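Local structure of phosphatidylinositol phosphate phosphatase (Schizosaccharomyces pombe, 1I9Z) at residues Tyr174-Asp178 / Gln236-Gln240; Phe197-Val203 / Arg288-Val292; Phe247-Glu252 / Arg284-Arg288; Leu291-Gln297 / Ile309-Ala315. The protein removes the 5-phosphate from inositol polyphosphates and phosphoinositides such as phosphatidylinositol 4,5-bisphosphate, here as the magnesium-dependent catalytic domain of a synaptojanin-like protein. All coordinates share one frame; numbering follows the deposited sequence.

Interaction 1. Residues Tyr174-Asp178 / Gln236-Gln240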
# COMPACT_ATOMS: atom_id res chain seq x y z
N TYR A 174 20.34 -0.40 8.84
CA TYR A 174 19.36 0.39 8.14
C TYR A 174 19.96 0.89 6.83
O TYR A 174 19.20 1.17 5.89
CB TYR A 174 18.79 1.54 9.01
CG TYR A 174 19.81 2.58 9.43
CD1 TYR A 174 20.24 3.54 8.51
CD2 TYR A 174 20.37 2.57 10.71
CE1 TYR A 174 21.25 4.49 8.87
CE2 TYR A 174 21.37 3.52 11.07
CZ TYR A 174 21.80 4.45 10.15
OH TYR A 174 22.87 5.32 10.44
N ASP A 175 21.29 0.94 6.70
CA ASP A 175 21.81 1.37 5.36
C ASP A 175 21.40 0.31 4.31
O ASP A 175 21.11 0.63 3.15
CB ASP A 175 23.33 1.47 5.33
CG ASP A 175 23.86 2.63 6.14
OD1 ASP A 175 23.15 3.63 6.32
OD2 ASP A 175 25.03 2.54 6.57
N GLU A 176 21.40 -0.95 4.71
CA GLU A 176 21.01 -1.98 3.74
C GLU A 176 19.49 -1.86 3.42
O GLU A 176 19.09 -2.06 2.27
CB GLU A 176 21.34 -3.36 4.27
CG GLU A 176 21.07 -4.45 3.19
CD GLU A 176 21.38 -5.88 3.66
OE1 GLU A 176 21.89 -6.07 4.81
OE2 GLU A 176 21.07 -6.81 2.86
N ARG A 177 18.64 -1.58 4.41
CA ARG A 177 17.23 -1.37 4.08
C ARG A 177 17.09 -0.16 3.16
O ARG A 177 16.25 -0.12 2.24
CB ARG A 177 16.41 -1.12 5.39
CG ARG A 177 16.35 -2.39 6.25
CD ARG A 177 15.49 -2.18 7.48
NE ARG A 177 16.28 -1.75 8.67
CZ ARG A 177 16.99 -2.61 9.44
NH1 ARG A 177 17.63 -2.19 10.54
NH2 ARG A 177 17.14 -3.88 9.08
N ASP A 178 17.86 0.90 3.40
CA ASP A 178 17.68 2.06 2.49
C ASP A 178 18.07 1.67 1.04
O ASP A 178 17.47 2.09 0.08
CB ASP A 178 18.59 3.23 2.94
CG ASP A 178 18.15 3.88 4.21
OD1 ASP A 178 18.91 4.82 4.65
OD2 ASP A 178 17.06 3.53 4.82
N GLN A 236 14.19 4.01 13.24
CA GLN A 236 15.06 4.20 12.04
C GLN A 236 14.31 4.62 10.80
O GLN A 236 14.79 5.44 10.03
CB GLN A 236 15.80 2.89 11.74
CG GLN A 236 16.84 2.52 12.83
CD GLN A 236 17.30 1.13 12.63
OE1 GLN A 236 16.73 0.40 11.79
NE2 GLN A 236 18.33 0.71 13.38
N LEU A 237 13.09 4.12 10.58
CA LEU A 237 12.41 4.54 9.36
C LEU A 237 12.09 6.07 9.36
O LEU A 237 12.32 6.77 8.34
CB LEU A 237 11.12 3.75 9.15
CG LEU A 237 10.35 4.20 7.86
CD1 LEU A 237 11.24 3.97 6.61
CD2 LEU A 237 9.07 3.40 7.65
N ASN A 238 11.54 6.56 10.48
CA ASN A 238 11.23 7.99 10.62
C ASN A 238 12.48 8.81 10.37
O ASN A 238 12.44 9.86 9.65
CB ASN A 238 10.71 8.27 12.04
CG ASN A 238 10.52 9.78 12.32
OD1 ASN A 238 9.70 10.44 11.71
ND2 ASN A 238 11.28 10.30 13.24
N LYS A 239 13.59 8.35 10.93
CA LYS A 239 14.87 9.08 10.82
C LYS A 239 15.30 9.16 9.37
O LYS A 239 15.63 10.26 8.92
CB LYS A 239 15.97 8.43 11.68
CG LYS A 239 17.35 9.18 11.72
CD LYS A 239 18.36 8.32 12.58
CE LYS A 239 19.81 8.83 12.68
NZ LYS A 239 20.80 7.66 12.95
N GLN A 240 15.24 8.04 8.63
CA GLN A 240 15.64 8.04 7.20
C GLN A 240 14.64 8.72 6.28
O GLN A 240 15.05 9.28 5.25
CB GLN A 240 15.90 6.65 6.67
CG GLN A 240 16.90 5.89 7.53
CD GLN A 240 18.22 6.61 7.63
OE1 GLN A 240 19.03 6.63 6.69
NE2 GLN A 240 18.45 7.21 8.78

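Interaction 2. Residues Phe197-Val203 / Arg288-Val292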
# COMPACT_ATOMS: atom_id res chain seq x y z
N PHE A 197 6.08 5.14 -9.87
CA PHE A 197 5.76 6.52 -9.58
C PHE A 197 4.78 7.17 -10.51
O PHE A 197 4.16 8.19 -10.15
CB PHE A 197 7.06 7.35 -9.51
CG PHE A 197 8.02 6.85 -8.46
CD1 PHE A 197 9.12 6.07 -8.81
CD2 PHE A 197 7.77 7.09 -7.10
CE1 PHE A 197 9.97 5.54 -7.85
CE2 PHE A 197 8.60 6.57 -6.11
CZ PHE A 197 9.71 5.79 -6.48
N ASN A 198 4.59 6.55 -11.67
CA ASN A 198 3.69 7.03 -12.69
C ASN A 198 2.23 6.72 -12.35
O ASN A 198 1.56 6.15 -13.20
CB ASN A 198 4.03 6.33 -14.04
CG ASN A 198 5.50 6.57 -14.53
OD1 ASN A 198 6.13 5.67 -15.18
ND2 ASN A 198 6.03 7.78 -14.26
N HIS A 199 1.76 7.08 -11.14
CA HIS A 199 0.41 6.85 -10.65
C HIS A 199 -0.09 8.00 -9.78
O HIS A 199 0.72 8.63 -9.09
CB HIS A 199 0.38 5.59 -9.77
CG HIS A 199 0.73 4.34 -10.53
ND1 HIS A 199 2.02 3.90 -10.71
CD2 HIS A 199 -0.05 3.55 -11.31
CE1 HIS A 199 2.03 2.89 -11.58
NE2 HIS A 199 0.79 2.67 -11.96
N ASP A 200 -1.40 8.21 -9.77
CA ASP A 200 -2.01 9.21 -8.87
C ASP A 200 -1.83 8.83 -7.40
O ASP A 200 -1.54 9.69 -6.55
CB ASP A 200 -3.49 9.33 -9.18
CG ASP A 200 -3.70 9.78 -10.61
OD1 ASP A 200 -3.30 10.93 -10.92
OD2 ASP A 200 -4.14 8.97 -11.45
N TYR A 201 -2.01 7.53 -7.10
CA TYR A 201 -1.87 7.05 -5.72
C TYR A 201 -0.94 5.83 -5.66
O TYR A 201 -1.07 4.90 -6.49
CB TYR A 201 -3.26 6.63 -5.18
CG TYR A 201 -4.33 7.69 -5.33
CD1 TYR A 201 -5.55 7.37 -5.90
CD2 TYR A 201 -4.13 8.99 -4.82
CE1 TYR A 201 -6.58 8.30 -5.98
CE2 TYR A 201 -5.13 9.93 -4.89
CZ TYR A 201 -6.36 9.59 -5.47
OH TYR A 201 -7.36 10.52 -5.57
N VAL A 202 -0.02 5.80 -4.69
CA VAL A 202 0.86 4.65 -4.53
C VAL A 202 0.84 4.29 -3.03
O VAL A 202 0.99 5.20 -2.18
CB VAL A 202 2.34 5.01 -4.88
CG1 VAL A 202 3.22 3.76 -4.65
CG2 VAL A 202 2.48 5.53 -6.32
N VAL A 203 0.68 3.01 -2.68
CA VAL A 203 0.71 2.62 -1.25
C VAL A 203 1.77 1.56 -1.23
O VAL A 203 1.71 0.59 -2.02
CB VAL A 203 -0.63 2.03 -0.71
CG1 VAL A 203 -0.44 1.57 0.75
CG2 VAL A 203 -1.71 3.10 -0.76
N ARG A 288 1.65 7.66 -1.08
CA ARG A 288 2.15 8.80 -1.81
C ARG A 288 1.02 9.22 -2.73
O ARG A 288 0.36 8.37 -3.36
CB ARG A 288 3.39 8.42 -2.59
CG ARG A 288 3.95 9.64 -3.27
CD ARG A 288 4.74 9.37 -4.51
NE ARG A 288 6.16 9.41 -4.27
CZ ARG A 288 7.08 9.88 -5.12
NH1 ARG A 288 6.75 10.39 -6.31
NH2 ARG A 288 8.36 9.79 -4.79
N GLY A 289 0.76 10.53 -2.80
CA GLY A 289 -0.34 11.01 -3.61
C GLY A 289 -1.48 11.43 -2.71
O GLY A 289 -1.44 11.19 -1.46
N GLU A 290 -2.51 12.02 -3.31
CA GLU A 290 -3.64 12.57 -2.55
C GLU A 290 -4.72 11.67 -1.99
O GLU A 290 -5.89 12.01 -2.04
CB GLU A 290 -4.31 13.74 -3.33
CG GLU A 290 -3.35 14.86 -3.76
CD GLU A 290 -2.36 15.32 -2.67
OE1 GLU A 290 -2.77 15.60 -1.50
OE2 GLU A 290 -1.14 15.42 -2.98
N LEU A 291 -4.32 10.56 -1.36
CA LEU A 291 -5.28 9.70 -0.71
C LEU A 291 -5.72 10.40 0.56
O LEU A 291 -4.98 11.23 1.07
CB LEU A 291 -4.61 8.37 -0.29
CG LEU A 291 -4.33 7.42 -1.44
CD1 LEU A 291 -3.55 6.16 -0.95
CD2 LEU A 291 -5.70 7.04 -2.05
N VAL A 292 -6.91 10.09 1.06
CA VAL A 292 -7.34 10.65 2.35
C VAL A 292 -7.22 9.49 3.34
O VAL A 292 -7.98 8.54 3.27
CB VAL A 292 -8.80 11.14 2.30
CG1 VAL A 292 -9.24 11.61 3.71
CG2 VAL A 292 -8.91 12.30 1.27
O HOH W 1 -2.20 12.29 -6.21
O HOH W 2 -8.50 10.86 -2.41

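Interaction 3. Residues Phe247-Glu252 / Arg284-Arg288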
# COMPACT_ATOMS: atom_id res chain seq x y z
N PHE A 247 11.87 6.55 0.64
CA PHE A 247 10.45 6.90 0.50
C PHE A 247 10.14 8.40 0.44
O PHE A 247 9.28 8.90 1.15
CB PHE A 247 9.58 6.29 1.63
CG PHE A 247 9.74 4.77 1.77
CD1 PHE A 247 10.62 4.25 2.68
CD2 PHE A 247 9.01 3.91 0.95
CE1 PHE A 247 10.81 2.87 2.82
CE2 PHE A 247 9.19 2.52 1.09
CZ PHE A 247 10.08 2.02 2.02
N PRO A 248 10.85 9.14 -0.44
CA PRO A 248 10.56 10.57 -0.53
C PRO A 248 9.12 10.79 -1.01
O PRO A 248 8.55 10.04 -1.85
CB PRO A 248 11.62 11.10 -1.55
CG PRO A 248 11.92 9.87 -2.43
CD PRO A 248 11.92 8.70 -1.36
N PHE A 249 8.51 11.82 -0.50
CA PHE A 249 7.15 12.18 -0.80
C PHE A 249 6.12 11.18 -0.29
O PHE A 249 4.95 11.31 -0.62
CB PHE A 249 6.96 12.44 -2.31
CG PHE A 249 7.88 13.53 -2.85
CD1 PHE A 249 8.98 13.20 -3.63
CD2 PHE A 249 7.67 14.87 -2.51
CE1 PHE A 249 9.86 14.18 -4.07
CE2 PHE A 249 8.56 15.87 -2.95
CZ PHE A 249 9.65 15.51 -3.72
N PHE A 250 6.54 10.17 0.49
CA PHE A 250 5.58 9.28 1.11
C PHE A 250 5.27 9.78 2.52
O PHE A 250 6.13 10.34 3.21
CB PHE A 250 6.12 7.84 1.30
CG PHE A 250 6.05 7.02 0.06
CD1 PHE A 250 7.05 7.16 -0.93
CD2 PHE A 250 4.95 6.14 -0.14
CE1 PHE A 250 6.97 6.43 -2.13
CE2 PHE A 250 4.84 5.38 -1.33
CZ PHE A 250 5.84 5.52 -2.32
N SER A 251 4.04 9.55 2.96
CA SER A 251 3.64 9.94 4.30
C SER A 251 3.24 8.72 5.08
O SER A 251 2.92 7.68 4.49
CB SER A 251 2.44 10.91 4.24
OG SER A 251 2.84 12.14 3.59
N GLU A 252 3.31 8.85 6.42
CA GLU A 252 2.85 7.80 7.31
C GLU A 252 1.98 8.50 8.33
O GLU A 252 2.32 9.63 8.75
CB GLU A 252 4.03 7.13 8.03
CG GLU A 252 3.58 5.93 8.88
CD GLU A 252 4.72 5.26 9.59
OE1 GLU A 252 5.69 5.96 10.04
OE2 GLU A 252 4.66 4.03 9.78
N ARG A 284 4.89 -1.54 8.37
CA ARG A 284 4.48 -0.13 8.10
C ARG A 284 3.69 -0.00 6.84
O ARG A 284 3.80 -0.85 5.92
CB ARG A 284 5.77 0.72 7.99
CG ARG A 284 6.79 0.45 9.14
CD ARG A 284 6.37 1.10 10.45
NE ARG A 284 6.71 2.54 10.59
CZ ARG A 284 7.86 2.97 11.13
NH1 ARG A 284 8.08 4.28 11.22
NH2 ARG A 284 8.80 2.12 11.58
N ILE A 285 2.87 1.04 6.78
CA ILE A 285 2.11 1.33 5.54
C ILE A 285 2.34 2.80 5.27
O ILE A 285 2.08 3.62 6.14
CB ILE A 285 0.62 1.03 5.72
CG1 ILE A 285 0.45 -0.48 5.98
CG2 ILE A 285 -0.22 1.39 4.49
CD1 ILE A 285 -1.03 -0.78 6.59
N LEU A 286 2.86 3.11 4.08
CA LEU A 286 3.18 4.49 3.65
C LEU A 286 2.42 4.79 2.35
O LEU A 286 2.17 3.85 1.56
CB LEU A 286 4.68 4.62 3.32
CG LEU A 286 5.60 4.13 4.45
CD1 LEU A 286 7.04 4.25 3.90
CD2 LEU A 286 5.41 4.93 5.77
N TYR A 287 2.06 6.07 2.09
CA TYR A 287 1.32 6.34 0.86
C TYR A 287 1.85 7.60 0.22
O TYR A 287 2.45 8.49 0.89
CB TYR A 287 -0.20 6.49 1.13
CG TYR A 287 -0.57 7.74 1.95
CD1 TYR A 287 -0.90 8.94 1.32
CD2 TYR A 287 -0.55 7.71 3.33
CE1 TYR A 287 -1.22 10.10 2.07
CE2 TYR A 287 -0.86 8.84 4.10
CZ TYR A 287 -1.19 10.04 3.44
OH TYR A 287 -1.45 11.17 4.18
N ARG A 288 1.65 7.66 -1.08
CA ARG A 288 2.15 8.80 -1.81
C ARG A 288 1.02 9.22 -2.73
O ARG A 288 0.36 8.37 -3.36
CB ARG A 288 3.39 8.42 -2.59
CG ARG A 288 3.95 9.64 -3.27
CD ARG A 288 4.74 9.37 -4.51
NE ARG A 288 6.16 9.41 -4.27
CZ ARG A 288 7.08 9.88 -5.12
NH1 ARG A 288 6.75 10.39 -6.31
NH2 ARG A 288 8.36 9.79 -4.79

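Interaction 4. Residues Leu291-Gln297 / Ile309-Ala315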
# COMPACT_ATOMS: atom_id res chain seq x y z
N LEU A 291 -4.32 10.56 -1.36
CA LEU A 291 -5.28 9.70 -0.71
C LEU A 291 -5.72 10.40 0.56
O LEU A 291 -4.98 11.23 1.07
CB LEU A 291 -4.61 8.37 -0.29
CG LEU A 291 -4.33 7.42 -1.44
CD1 LEU A 291 -3.55 6.16 -0.95
CD2 LEU A 291 -5.70 7.04 -2.05
N VAL A 292 -6.91 10.09 1.06
CA VAL A 292 -7.34 10.65 2.35
C VAL A 292 -7.22 9.49 3.34
O VAL A 292 -7.98 8.54 3.27
CB VAL A 292 -8.80 11.14 2.30
CG1 VAL A 292 -9.24 11.61 3.71
CG2 VAL A 292 -8.91 12.30 1.27
N PRO A 293 -6.24 9.54 4.26
CA PRO A 293 -6.04 8.48 5.25
C PRO A 293 -6.97 8.54 6.42
O PRO A 293 -7.33 9.63 6.91
CB PRO A 293 -4.58 8.67 5.67
CG PRO A 293 -4.47 10.21 5.62
CD PRO A 293 -5.14 10.54 4.32
N HIS A 294 -7.41 7.37 6.87
CA HIS A 294 -8.27 7.34 8.00
C HIS A 294 -7.65 6.63 9.17
O HIS A 294 -7.13 7.28 10.08
CB HIS A 294 -9.63 6.76 7.60
CG HIS A 294 -10.47 7.75 6.84
ND1 HIS A 294 -10.42 7.89 5.47
CD2 HIS A 294 -11.33 8.71 7.27
CE1 HIS A 294 -11.20 8.89 5.09
NE2 HIS A 294 -11.76 9.40 6.17
N SER A 295 -7.64 5.31 9.14
CA SER A 295 -7.11 4.52 10.27
C SER A 295 -5.74 3.92 9.97
O SER A 295 -5.35 3.73 8.80
CB SER A 295 -8.07 3.36 10.60
OG SER A 295 -9.33 3.86 10.92
N TYR A 296 -5.00 3.63 11.04
CA TYR A 296 -3.69 2.97 10.90
C TYR A 296 -3.50 2.26 12.21
O TYR A 296 -3.17 2.91 13.23
CB TYR A 296 -2.57 4.02 10.69
CG TYR A 296 -1.15 3.49 10.49
CD1 TYR A 296 -0.06 4.27 10.84
CD2 TYR A 296 -0.90 2.26 9.83
CE1 TYR A 296 1.25 3.88 10.50
CE2 TYR A 296 0.41 1.84 9.53
CZ TYR A 296 1.48 2.67 9.84
OH TYR A 296 2.78 2.32 9.42
N GLN A 297 -3.63 0.94 12.22
CA GLN A 297 -3.55 0.23 13.51
C GLN A 297 -2.96 -1.17 13.38
O GLN A 297 -2.95 -1.74 12.26
CB GLN A 297 -4.98 -0.02 14.04
CG GLN A 297 -5.68 1.16 14.76
CD GLN A 297 -4.80 1.79 15.85
OE1 GLN A 297 -4.12 1.09 16.66
NE2 GLN A 297 -4.78 3.12 15.86
N ILE A 309 -1.17 -5.53 10.70
CA ILE A 309 -1.59 -4.11 10.76
C ILE A 309 -2.50 -3.80 9.56
O ILE A 309 -2.65 -4.63 8.62
CB ILE A 309 -0.38 -3.14 10.68
CG1 ILE A 309 0.43 -3.40 9.41
CG2 ILE A 309 0.53 -3.34 11.89
CD1 ILE A 309 1.49 -2.27 9.07
N TYR A 310 -3.19 -2.66 9.61
CA TYR A 310 -3.97 -2.24 8.46
C TYR A 310 -4.04 -0.72 8.42
O TYR A 310 -3.76 -0.04 9.43
CB TYR A 310 -5.41 -2.84 8.46
CG TYR A 310 -6.30 -2.25 9.55
CD1 TYR A 310 -7.06 -1.11 9.30
CD2 TYR A 310 -6.29 -2.78 10.82
CE1 TYR A 310 -7.84 -0.51 10.31
CE2 TYR A 310 -7.04 -2.16 11.87
CZ TYR A 310 -7.80 -1.06 11.60
OH TYR A 310 -8.59 -0.52 12.60
N ALA A 311 -4.44 -0.20 7.26
CA ALA A 311 -4.64 1.24 7.12
C ALA A 311 -5.86 1.35 6.20
O ALA A 311 -6.09 0.45 5.35
CB ALA A 311 -3.39 1.92 6.45
N THR A 312 -6.65 2.43 6.37
CA THR A 312 -7.79 2.65 5.48
C THR A 312 -7.64 4.00 4.77
O THR A 312 -7.03 4.96 5.31
CB THR A 312 -9.12 2.62 6.26
OG1 THR A 312 -9.06 3.54 7.35
CG2 THR A 312 -9.39 1.25 6.78
N TYR A 313 -8.18 4.07 3.57
CA TYR A 313 -8.13 5.30 2.76
C TYR A 313 -9.40 5.52 1.96
O TYR A 313 -10.18 4.58 1.71
CB TYR A 313 -7.03 5.22 1.71
CG TYR A 313 -5.65 4.94 2.25
CD1 TYR A 313 -5.15 3.64 2.35
CD2 TYR A 313 -4.87 5.99 2.71
CE1 TYR A 313 -3.87 3.38 2.92
CE2 TYR A 313 -3.58 5.76 3.28
CZ TYR A 313 -3.10 4.44 3.38
OH TYR A 313 -1.87 4.20 3.91
N GLU A 314 -9.60 6.78 1.58
CA GLU A 314 -10.65 7.12 0.65
C GLU A 314 -9.85 7.60 -0.52
O GLU A 314 -8.91 8.37 -0.33
CB GLU A 314 -11.54 8.25 1.14
CG GLU A 314 -12.62 7.77 2.06
CD GLU A 314 -13.60 8.89 2.39
OE1 GLU A 314 -13.19 9.89 3.02
OE2 GLU A 314 -14.77 8.75 2.00
N ALA A 315 -10.20 7.18 -1.73
CA ALA A 315 -9.44 7.57 -2.90
C ALA A 315 -10.41 8.18 -3.89
O ALA A 315 -11.38 7.53 -4.30
CB ALA A 315 -8.76 6.34 -3.53
O HOH W 3 -4.63 5.47 6.68
O HOH W 4 -11.00 1.40 11.27

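Interaction 1. Residues Tyr174-Asp178 / Gln236-Gln240
The amide oxygen OE1 of Q236 is held by two donors from different parts of the chain. From the helix opposite, R177 NH1 reaches Q236 OE1 at 3.0 Å with an N-H...O angle of 154°, lying in the amide plane on a lone pair; the second donor is the backbone N of R211. Guanidinium and amide are nearly coplanar, and Q236 NE2 gives to the carbonyl of Y171, fixing which end of the amide is which. With an alanine here, R177 NH1 and the backbone N of R211 would probably lose their shared acceptor and the Y171 carbonyl its donor. R177 is itself tied down elsewhere, to the carbonyls of A168 and G170, and makes a cation-pi contact with Y210. Y174 carries the packing. Its chi1 of 63° turns the ring into the gap between the helices, where Q236 NE2 comes to the ring edge, 3.8 Å from Y174 CD2, and the Q240 amide lies obliquely, with Q240 CD 3.8 Å from Y174 CD1. Q240 OE1 takes a bond from K245 NZ, and D178 OD2 is bound to Y210 OH. The contact thus joins helix 174-187 to helix 236-242, whose local axes pass 11.1 Å apart at -59°, next to the loop after strand 158-166 in which A169, G170 and Y171 line the pocket of D-myo-inositol-1,4-bisphosphate; the R177 side chain comes within about 7 Å of the bound ligand.

Interaction 2. Residues Phe197-Val203 / Arg288-Val292
F197 meets R288 first: its CD2 edge atom lies over the centre of the guanidinium face, and F197 CE2 is 3.5 Å from R288 NH2, the two planes being clearly inclined. The same NH2 is bound to the carbonyl of P248. At D200 the backbone does the work. D200 O receives a CA-H...O contact from G289 CA at 3.4 Å and a hydrogen bond from a water that in turn accepts from E290 N. A side chain at G289 would run into D200 O, and at phi 106°, psi 174° a CB would also strike the carbonyl O of the residue before, so the position calls for glycine. Y201 follows with its ring between two residues: L291 CD2 stands 3.7 Å from the Y201 ring centroid, a CH-pi contact, while D200 CB covers the opposite face. Y201 CE2 comes within 3.4 Å of E290 C, and Y201 OH bonds to the carbonyl of N316. V202 forms an antiparallel hydrogen-bonded pair with R288, V202 N to R288 O at 2.9 Å and R288 N to V202 O at 2.8 Å. V203 ends the segment, its CG2 3.6 Å from L291 CD1, the methyl of L291 not used on Y201. Chemically, one two-bond bridge sets the register, a water continues the polar link beyond it between the loop residues D200 and E290, and apolar contacts hold L291 against Y201 and V203 of strand 201-205.

Interaction 3. Residues Phe247-Glu252 / Arg284-Arg288
Across the F250 ring, R288 CB sits over the centre of one face, 3.6 Å from the ring centroid and 13° off its normal, and F247 CD2 lies on the opposite face, offset toward the rim; Y287 N is at the edge. F247 in turn takes L286 CD1 over a face, 3.6 Å from its centroid. S251 CB lies over the Y287 ring, which chi1 of 67° swings back above the serine. The R284 guanidinium and E252 carboxylate are nearly coplanar: R284 grips side-on, NE to E252 OE2 at 2.7 Å and NH1 to E252 OE1 at 3.2 Å, each oxygen using its syn lone pair. E252 OE2 also bonds Y296 OH, and R284 NH1 reaches D235 in a second salt bridge. At the other end R288 NH2 meets P248 O at 3.0 Å from above the carbonyl plane, F249 CB covering the guanidinium face. S251 N to Y287 O (2.8 Å) and Y287 N to S251 O (3.0 Å) form a single antiparallel bridge. A type II turn from F247 to F250 thus delivers the chain alongside strand 283-288, an edge strand of the five-stranded sheet of this DNase I-like domain.

Interaction 4. Residues Leu291-Gln297 / Ile309-Ala315
S295 N donates to T312 OG1 at 2.9 Å, and H294 N to T312 O at 2.9 Å, so a single threonine answers two successive amides. The torsion of T312, chi1 53°, turns OG1 toward the opposite strand, while T312 N returns a bond to S295 O. Further along, Q297 N donates to Y310 O (3.0 Å) and Y310 N returns a bond to Q297 O (2.8 Å), and V292 makes the like pair with E314. Between the P293-Y313 and Y296-A311 pairs the register slips by one: a beta bulge at H294 and S295 in the antiparallel hairpin of strands 292-298 and 309-320, whose first strand closes one side of a six-stranded sheet of the DNase I-like fold. Side chains fill in on both faces. L291 CD1 lies over one face of the Y313 ring, and L291 CD2 is tight against A315 CB at 3.5 Å; a water bound to the carbonyls of S295 and T312 covers the other face of Y313. On the reverse side the Y310 ring runs beside the bulge, with Y310 CE2 3.7 Å from Q297 CB and Y310 CE1 3.9 Å from S295 CB. A glycine in its place would probably strip both of these CB atoms of their aromatic cover and leave the neighbouring ring of F28 without its partner. Outside this shell, Y287 meets the Y313 ring edge-to-face, F257 meets that of Y296 in the same way, and Y296 OH is held by the backbone N of I285.

In the fold
Interaction 1 closes before interaction 3 opens, and interaction 4 comes after both; interaction 2 crosses interaction 1 in sequence, their segments alternating. Interactions 2 and 3 share R288, interactions 2 and 4 share L291 and V292. Strands 201-205 and 283-288 are neighbours in the five-stranded sheet, so interactions 2 and 3, centres about 9 Å apart, build its edge. Interaction 4 belongs to the six-stranded sheet, its centre about 12 Å from that of interaction 3; the Y296 hydroxyl and I285-Y313 packing bridge the two sheets. Interaction 1, about 13 Å from interaction 3 between centres, packs L237 on R284 and F247, linking the helices beside the inositol bisphosphate pocket to the sheet sandwich.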